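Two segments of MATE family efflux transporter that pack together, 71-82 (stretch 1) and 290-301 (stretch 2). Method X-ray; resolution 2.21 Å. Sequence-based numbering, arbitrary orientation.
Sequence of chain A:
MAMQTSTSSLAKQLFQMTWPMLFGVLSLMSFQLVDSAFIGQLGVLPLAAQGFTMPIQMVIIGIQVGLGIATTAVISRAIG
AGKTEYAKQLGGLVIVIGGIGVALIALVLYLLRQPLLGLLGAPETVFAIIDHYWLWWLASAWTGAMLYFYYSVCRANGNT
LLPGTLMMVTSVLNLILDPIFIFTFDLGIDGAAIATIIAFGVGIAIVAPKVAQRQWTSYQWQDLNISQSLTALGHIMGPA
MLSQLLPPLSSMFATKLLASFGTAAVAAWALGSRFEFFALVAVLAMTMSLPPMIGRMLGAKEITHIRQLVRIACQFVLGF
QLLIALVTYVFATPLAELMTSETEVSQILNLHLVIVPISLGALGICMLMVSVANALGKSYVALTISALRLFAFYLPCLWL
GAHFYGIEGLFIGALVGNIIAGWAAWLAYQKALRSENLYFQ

Stretch 1 71-82: TTAVISRAIGAG
Stretch 2 (290-301) LPPMIGRMLGAK

How do the two backbones run? Both are helical, 71-80 and 290-299, pointing the same general way with their axes crossing at -40° and only 6.3 Å apart at closest approach. The register is set by Gly80 and Gly299, whose CA atoms lie 4.0 Å apart. Each helix ends in a Schellman motif, with positive phi at Gly82 (78/22) and Lys301 (61/28). Pro291 and Pro292, lacking amide hydrogens, kink the second helix.

What permits so close an approach? Glycine does: an ideal CB on Gly80 would lie 2.0 Å from Arg296 O, and one on Gly299 2.2 Å from Arg77 O. No direct hydrogen bond crosses; instead CA-H...O contacts run both ways, Arg296 CA to Ser76 O and Arg77 CA to Gly295 O at 3.2 Å each, then Gly80 CA to Arg296 O at 3.3 Å.

How do the small side chains fit? Ser76 (chi1 p) turns its hydroxyl back into its own helix, OG donating to Thr72 O at 2.6 Å, while OG sits 3.3 Å from Gly295 CA. Thr72 (m) packs CG2 3.6 Å from Pro292 CG.

What does Arg77 do? Extended (t, t, t), it lays one guanidinium face against Leu298 (t, p), NH1 to CD2 3.4 Å. A water bridges onward, accepting weakly from Arg77 NH2 (3.1 Å) and donating to Leu298 O (2.9 Å).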

# COMPACT_ATOMS: atom_id res chain seq x y z
N THR A 71 -10.45 -6.78 -6.80
CA THR A 71 -11.83 -6.46 -6.43
C THR A 71 -12.28 -5.14 -7.05
O THR A 71 -13.36 -5.06 -7.63
CB THR A 71 -11.98 -6.38 -4.90
OG1 THR A 71 -11.59 -7.63 -4.32
CG2 THR A 71 -13.42 -6.07 -4.53
N THR A 72 -11.45 -4.12 -6.92
CA THR A 72 -11.80 -2.79 -7.40
C THR A 72 -11.92 -2.76 -8.92
O THR A 72 -12.87 -2.20 -9.46
CB THR A 72 -10.77 -1.74 -6.94
OG1 THR A 72 -10.94 -1.48 -5.54
CG2 THR A 72 -10.95 -0.44 -7.70
N ALA A 73 -10.95 -3.37 -9.60
CA ALA A 73 -10.92 -3.37 -11.06
C ALA A 73 -12.10 -4.13 -11.68
O ALA A 73 -12.73 -3.65 -12.62
CB ALA A 73 -9.61 -3.94 -11.56
N VAL A 74 -12.39 -5.32 -11.17
CA VAL A 74 -13.40 -6.17 -11.78
C VAL A 74 -14.81 -5.69 -11.45
O VAL A 74 -15.68 -5.65 -12.32
CB VAL A 74 -13.23 -7.64 -11.37
CG1 VAL A 74 -14.33 -8.50 -11.97
CG2 VAL A 74 -11.87 -8.15 -11.80
N ILE A 75 -15.04 -5.33 -10.19
CA ILE A 75 -16.37 -4.91 -9.77
C ILE A 75 -16.77 -3.54 -10.34
O ILE A 75 -17.91 -3.38 -10.79
CB ILE A 75 -16.49 -4.87 -8.23
CG1 ILE A 75 -16.38 -6.29 -7.67
CG2 ILE A 75 -17.80 -4.24 -7.79
CD1 ILE A 75 -16.71 -6.41 -6.20
N SER A 76 -15.85 -2.58 -10.35
CA SER A 76 -16.19 -1.25 -10.86
C SER A 76 -16.48 -1.30 -12.36
O SER A 76 -17.38 -0.61 -12.84
CB SER A 76 -15.07 -0.24 -10.57
OG SER A 76 -13.87 -0.57 -11.25
N ARG A 77 -15.73 -2.12 -13.09
CA ARG A 77 -15.98 -2.29 -14.51
C ARG A 77 -17.35 -2.92 -14.76
O ARG A 77 -18.08 -2.50 -15.65
CB ARG A 77 -14.88 -3.15 -15.16
CG ARG A 77 -15.03 -3.29 -16.66
CD ARG A 77 -13.81 -3.94 -17.27
NE ARG A 77 -13.94 -4.05 -18.72
CZ ARG A 77 -12.93 -4.37 -19.53
NH1 ARG A 77 -11.73 -4.61 -19.04
NH2 ARG A 77 -13.14 -4.45 -20.84
N ALA A 78 -17.70 -3.92 -13.95
CA ALA A 78 -19.01 -4.56 -14.05
C ALA A 78 -20.12 -3.55 -13.82
O ALA A 78 -21.15 -3.58 -14.50
CB ALA A 78 -19.12 -5.71 -13.06
N ILE A 79 -19.92 -2.65 -12.86
CA ILE A 79 -20.90 -1.60 -12.59
C ILE A 79 -21.03 -0.67 -13.78
O ILE A 79 -22.14 -0.33 -14.20
CB ILE A 79 -20.53 -0.79 -11.33
CG1 ILE A 79 -20.49 -1.69 -10.10
CG2 ILE A 79 -21.53 0.35 -11.12
CD1 ILE A 79 -20.03 -0.99 -8.84
N GLY A 80 -19.90 -0.26 -14.34
CA GLY A 80 -19.89 0.62 -15.50
C GLY A 80 -20.65 0.03 -16.68
O GLY A 80 -21.29 0.76 -17.44
N ALA A 81 -20.60 -1.29 -16.82
CA ALA A 81 -21.27 -1.98 -17.92
C ALA A 81 -22.74 -2.26 -17.60
O ALA A 81 -23.44 -2.87 -18.40
CB ALA A 81 -20.54 -3.28 -18.24
N GLY A 82 -23.19 -1.81 -16.44
CA GLY A 82 -24.58 -1.97 -16.05
C GLY A 82 -24.93 -3.36 -15.56
O GLY A 82 -26.09 -3.76 -15.58
N LEU A 290 -8.37 6.55 -7.54
CA LEU A 290 -8.40 6.60 -9.00
C LEU A 290 -8.84 5.29 -9.70
O LEU A 290 -9.63 5.35 -10.64
CB LEU A 290 -7.03 7.04 -9.53
CG LEU A 290 -6.87 7.26 -11.03
CD1 LEU A 290 -7.89 8.28 -11.52
CD2 LEU A 290 -5.46 7.71 -11.35
N PRO A 291 -8.32 4.12 -9.25
CA PRO A 291 -8.74 2.90 -9.96
C PRO A 291 -10.26 2.62 -10.05
O PRO A 291 -10.68 2.14 -11.09
CB PRO A 291 -8.04 1.79 -9.17
CG PRO A 291 -6.82 2.44 -8.64
CD PRO A 291 -7.25 3.84 -8.28
N PRO A 292 -11.05 2.90 -8.99
CA PRO A 292 -12.49 2.66 -9.17
C PRO A 292 -13.10 3.57 -10.23
O PRO A 292 -13.98 3.14 -10.97
CB PRO A 292 -13.08 2.98 -7.80
CG PRO A 292 -11.96 2.91 -6.84
CD PRO A 292 -10.74 3.31 -7.60
N MET A 293 -12.65 4.82 -10.27
CA MET A 293 -13.13 5.77 -11.27
C MET A 293 -12.80 5.27 -12.68
O MET A 293 -13.65 5.28 -13.57
CB MET A 293 -12.53 7.16 -11.04
CG MET A 293 -12.78 7.72 -9.65
SD MET A 293 -11.97 9.32 -9.37
CE MET A 293 -12.99 10.41 -10.36
N ILE A 294 -11.55 4.84 -12.87
CA ILE A 294 -11.10 4.33 -14.16
C ILE A 294 -11.86 3.08 -14.57
O ILE A 294 -12.31 2.96 -15.71
CB ILE A 294 -9.58 4.02 -14.14
CG1 ILE A 294 -8.77 5.28 -13.85
CG2 ILE A 294 -9.15 3.42 -15.47
CD1 ILE A 294 -8.91 6.36 -14.91
N GLY A 295 -12.00 2.14 -13.64
CA GLY A 295 -12.68 0.88 -13.91
C GLY A 295 -14.12 1.06 -14.32
O GLY A 295 -14.59 0.44 -15.27
N ARG A 296 -14.84 1.93 -13.60
CA ARG A 296 -16.23 2.21 -13.92
C ARG A 296 -16.35 2.87 -15.29
O ARG A 296 -17.25 2.54 -16.07
CB ARG A 296 -16.87 3.10 -12.84
CG ARG A 296 -18.39 3.17 -12.94
CD ARG A 296 -18.95 4.40 -12.25
NE ARG A 296 -18.39 5.63 -12.80
CZ ARG A 296 -18.78 6.19 -13.94
NH1 ARG A 296 -19.74 5.63 -14.67
NH2 ARG A 296 -18.21 7.31 -14.37
N MET A 297 -15.44 3.80 -15.58
CA MET A 297 -15.47 4.52 -16.84
C MET A 297 -15.19 3.58 -18.02
O MET A 297 -15.79 3.72 -19.08
CB MET A 297 -14.47 5.68 -16.83
CG MET A 297 -14.96 6.90 -16.05
SD MET A 297 -13.77 8.27 -16.02
CE MET A 297 -12.26 7.40 -15.65
N LEU A 298 -14.28 2.63 -17.81
CA LEU A 298 -13.99 1.63 -18.84
C LEU A 298 -15.22 0.79 -19.16
O LEU A 298 -15.50 0.49 -20.32
CB LEU A 298 -12.83 0.72 -18.41
CG LEU A 298 -12.46 -0.40 -19.38
CD1 LEU A 298 -12.18 0.16 -20.77
CD2 LEU A 298 -11.27 -1.21 -18.88
N GLY A 299 -15.96 0.41 -18.12
CA GLY A 299 -17.17 -0.38 -18.31
C GLY A 299 -18.25 0.37 -19.07
O GLY A 299 -18.98 -0.22 -19.86
N ALA A 300 -18.33 1.67 -18.83
CA ALA A 300 -19.34 2.52 -19.44
C ALA A 300 -18.86 3.12 -20.76
O ALA A 300 -19.55 3.95 -21.35
CB ALA A 300 -19.75 3.62 -18.48
N LYS A 301 -17.67 2.71 -21.19
CA LYS A 301 -17.06 3.19 -22.43
C LYS A 301 -16.82 4.70 -22.45
O LYS A 301 -16.80 5.32 -23.51
CB LYS A 301 -17.93 2.81 -23.63
CG LYS A 301 -17.93 1.32 -23.92
CD LYS A 301 -16.51 0.84 -24.11
CE LYS A 301 -16.44 -0.66 -24.23
NZ LYS A 301 -15.02 -1.09 -24.26
O HOH W 1 -15.08 -2.09 -21.52